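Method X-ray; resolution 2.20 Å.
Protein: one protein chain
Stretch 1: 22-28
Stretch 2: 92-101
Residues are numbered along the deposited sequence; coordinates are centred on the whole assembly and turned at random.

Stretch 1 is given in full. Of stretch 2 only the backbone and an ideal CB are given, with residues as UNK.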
# COMPACT_ATOMS: atom_id res chain seq x y z
N GLU A 22 5.66 -8.78 0.17
CA GLU A 22 4.27 -8.42 -0.04
C GLU A 22 4.14 -6.92 0.16
O GLU A 22 4.32 -6.43 1.28
CB GLU A 22 3.33 -9.18 0.90
CG GLU A 22 1.86 -8.91 0.62
CD GLU A 22 0.94 -9.63 1.58
OE1 GLU A 22 1.44 -10.35 2.47
OE2 GLU A 22 -0.30 -9.48 1.45
N VAL A 23 3.85 -6.20 -0.92
CA VAL A 23 3.56 -4.77 -0.83
C VAL A 23 2.18 -4.63 -0.19
O VAL A 23 1.17 -5.03 -0.78
CB VAL A 23 3.61 -4.10 -2.21
CG1 VAL A 23 3.37 -2.60 -2.08
CG2 VAL A 23 4.95 -4.38 -2.88
N LEU A 24 2.14 -4.09 1.02
CA LEU A 24 0.89 -4.01 1.77
C LEU A 24 0.10 -2.75 1.47
O LEU A 24 -1.14 -2.77 1.58
CB LEU A 24 1.18 -4.08 3.28
CG LEU A 24 1.86 -5.35 3.81
CD1 LEU A 24 2.14 -5.21 5.30
CD2 LEU A 24 1.02 -6.58 3.53
N SER A 25 0.76 -1.66 1.08
CA SER A 25 0.09 -0.38 0.90
C SER A 25 1.02 0.59 0.18
O SER A 25 2.24 0.47 0.25
CB SER A 25 -0.34 0.22 2.24
OG SER A 25 -0.85 1.53 2.07
N THR A 26 0.40 1.55 -0.51
CA THR A 26 1.09 2.72 -1.04
C THR A 26 0.48 4.01 -0.51
O THR A 26 0.68 5.08 -1.10
CB THR A 26 1.08 2.71 -2.57
OG1 THR A 26 -0.26 2.88 -3.05
CG2 THR A 26 1.64 1.40 -3.11
N LEU A 27 -0.27 3.92 0.59
CA LEU A 27 -0.87 5.08 1.25
C LEU A 27 -0.39 5.22 2.69
O LEU A 27 -1.02 5.91 3.49
CB LEU A 27 -2.39 5.00 1.21
CG LEU A 27 -3.03 4.90 -0.17
CD1 LEU A 27 -4.54 4.79 -0.04
CD2 LEU A 27 -2.65 6.10 -1.02
N TYR A 28 0.72 4.56 3.03
CA TYR A 28 1.22 4.57 4.39
C TYR A 28 1.91 5.89 4.71
O TYR A 28 2.67 6.43 3.91
CB TYR A 28 2.20 3.41 4.59
CG TYR A 28 2.78 3.31 5.99
CD1 TYR A 28 4.05 3.80 6.28
CD2 TYR A 28 2.06 2.71 7.02
CE1 TYR A 28 4.58 3.70 7.55
CE2 TYR A 28 2.58 2.61 8.29
CZ TYR A 28 3.84 3.10 8.56
OH TYR A 28 4.36 3.00 9.83
N UNK A 92 -6.02 3.79 -9.80
CA UNK A 92 -4.56 3.88 -9.91
C UNK A 92 -3.88 3.30 -8.68
O UNK A 92 -2.85 2.62 -8.79
CB UNK A 92 -4.13 5.33 -10.11
N UNK A 93 -4.43 3.59 -7.50
CA UNK A 93 -3.86 3.06 -6.25
C UNK A 93 -3.86 1.54 -6.27
O UNK A 93 -2.88 0.89 -5.88
CB UNK A 93 -4.64 3.57 -5.04
N UNK A 94 -4.96 0.95 -6.74
CA UNK A 94 -5.05 -0.51 -6.84
C UNK A 94 -4.02 -1.05 -7.82
O UNK A 94 -3.38 -2.07 -7.56
CB UNK A 94 -6.46 -0.93 -7.27
N UNK A 95 -3.84 -0.37 -8.95
CA UNK A 95 -2.98 -0.90 -10.01
C UNK A 95 -1.51 -0.83 -9.61
O UNK A 95 -0.77 -1.82 -9.73
CB UNK A 95 -3.21 -0.13 -11.31
N UNK A 96 -1.05 0.33 -9.13
CA UNK A 96 0.37 0.52 -8.84
C UNK A 96 0.85 -0.40 -7.73
O UNK A 96 2.04 -0.74 -7.67
CB UNK A 96 0.64 1.98 -8.46
N UNK A 97 -0.05 -0.83 -6.84
CA UNK A 97 0.32 -1.78 -5.80
C UNK A 97 0.60 -3.16 -6.39
O UNK A 97 1.50 -3.87 -5.93
CB UNK A 97 -0.79 -1.87 -4.75
N UNK A 98 -0.16 -3.55 -7.42
CA UNK A 98 0.07 -4.85 -8.05
C UNK A 98 1.37 -4.85 -8.85
O UNK A 98 2.10 -5.85 -8.85
CB UNK A 98 -1.11 -5.22 -8.96
N UNK A 99 1.67 -3.75 -9.54
CA UNK A 99 2.91 -3.67 -10.30
C UNK A 99 4.11 -3.71 -9.36
O UNK A 99 5.12 -4.36 -9.65
CB UNK A 99 2.94 -2.40 -11.15
N UNK A 100 4.02 -3.01 -8.23
CA UNK A 100 5.12 -3.02 -7.27
C UNK A 100 5.32 -4.41 -6.67
O UNK A 100 6.45 -4.83 -6.41
CB UNK A 100 4.86 -2.00 -6.16
N UNK A 101 4.23 -5.15 -6.45
CA UNK A 101 4.34 -6.53 -5.99
C UNK A 101 5.09 -7.38 -7.01
O UNK A 101 6.01 -8.14 -6.65
CB UNK A 101 2.95 -7.12 -5.73

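The backbone of 92-101 is helical throughout, with phi near -65° and psi near -40°, and it runs nearly antiparallel to strand 22-25 (157°, axes 8.0 Å apart at closest approach). Positions 92, 94, 95, 98 and 99 have nothing of stretch 1 within 5.5 Å of the ideal CB, so many helix-compatible residues would suit them. They are Lys 92, Asp 94, Thr 95, Asn 98 and Ile 99; Asn 98 ND2 makes a weak hydrogen bond to Asp 94 OD2 (3.3 Å), one turn back.

At position 93 CA-to-CB points sideways, with the ideal CB 4.9 Å from Thr 26 OG1 and 5.1 Å from Leu 27 CD1. A small or medium apolar side chain would fit such a gap, Ala, Val or Ile among them. The residue is Val 93, in the t rotamer; its CG1 packs 4.2 Å from Leu 27 CD1.

Position 96 also points sideways, its ideal CB 5.5 Å from Thr 26 CG2. Stretch 1 offers a hydroxyl and a carbonyl at Thr 26, both beyond the reach of a short side chain; a long donor such as Arg or Lys could approach both, and Gln the hydroxyl alone. Arg 96 extends from chi1 p through t angles. Arg 96 NE donates to Thr 26 OG1 (3.0 Å, 161°), which lies at the guanidinium edge, and Arg 96 NH2 adds weak bonds to Thr 26 OG1 and Thr 26 O, each 3.3 Å.

Position 97 points sideways, its ideal CB 4.4 Å from Thr 26 CG2, 5.0 Å from Val 23 CG1 and 5.4 Å from Val 23 O. An aliphatic residue could cover the methyls; a long one with a polar end could also reach the carbonyl. Lys 97 runs t, t, t before turning to m at chi4, placing CE 3.1 Å from Val 23 O and NZ 3.2 Å from the same Val 23 O.

Position 100 points toward the strand, its ideal CB 4.1 Å from Val 23 CG2: an apolar site for Leu, Ile or Met. Leu 100 brings its CB to 4.1 Å from Val 23 CG2 and CD1 to 3.9 Å from Thr 26 CG2, thus contacting the two residues whose CA-to-CB bonds point toward the helix.

Position 101 has CA 5.5 Å from Val 23 CA, and its sideways ideal CB is 4.4 Å from Val 23 CG2. Val 23 N, 5.0 Å from that CB, suits an acceptor one carbon further out, as in Asn or Asp. Asn 101, with chi1 off-well at -104°, accepts through OD1 from Val 23 N (2.9 Å, 170°), a nearly linear bond that ties the helix directly to the strand backbone.

Stretch 2 (92-101) KVDTRKNILN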
# COMPACT_ATOMS: atom_id res chain seq x y z
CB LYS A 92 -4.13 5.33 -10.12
CG LYS A 92 -4.64 5.98 -11.40
CD LYS A 92 -4.00 7.34 -11.56
CE LYS A 92 -4.87 8.29 -12.35
NZ LYS A 92 -4.32 9.67 -12.31
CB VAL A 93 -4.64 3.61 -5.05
CG1 VAL A 93 -4.25 2.89 -3.77
CG2 VAL A 93 -4.42 5.11 -4.91
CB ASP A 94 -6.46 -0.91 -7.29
CG ASP A 94 -6.64 -2.41 -7.34
OD1 ASP A 94 -7.41 -2.95 -6.52
OD2 ASP A 94 -6.02 -3.06 -8.21
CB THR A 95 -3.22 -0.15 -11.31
OG1 THR A 95 -4.59 -0.29 -11.70
CG2 THR A 95 -2.34 -0.70 -12.42
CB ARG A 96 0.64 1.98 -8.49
CG ARG A 96 0.10 2.43 -7.13
CD ARG A 96 0.06 3.95 -7.03
NE ARG A 96 -0.12 4.42 -5.67
CZ ARG A 96 -0.31 5.70 -5.34
NH1 ARG A 96 -0.36 6.63 -6.28
NH2 ARG A 96 -0.47 6.04 -4.07
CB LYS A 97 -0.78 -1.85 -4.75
CG LYS A 97 -0.51 -2.80 -3.59
CD LYS A 97 -1.63 -2.68 -2.57
CE LYS A 97 -1.59 -3.82 -1.56
NZ LYS A 97 -1.69 -5.14 -2.23
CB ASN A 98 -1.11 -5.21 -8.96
CG ASN A 98 -2.41 -5.34 -8.19
OD1 ASN A 98 -2.41 -5.66 -7.00
ND2 ASN A 98 -3.52 -5.11 -8.87
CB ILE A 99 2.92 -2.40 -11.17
CG1 ILE A 99 1.70 -2.36 -12.09
CG2 ILE A 99 4.22 -2.31 -11.98
CD1 ILE A 99 1.64 -1.15 -12.98
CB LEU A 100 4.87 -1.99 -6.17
CG LEU A 100 5.14 -0.53 -6.54
CD1 LEU A 100 4.54 0.40 -5.51
CD2 LEU A 100 6.63 -0.29 -6.68
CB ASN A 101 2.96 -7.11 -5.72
CG ASN A 101 2.65 -7.20 -4.24
OD1 ASN A 101 3.51 -7.53 -3.43
ND2 ASN A 101 1.41 -6.89 -3.87
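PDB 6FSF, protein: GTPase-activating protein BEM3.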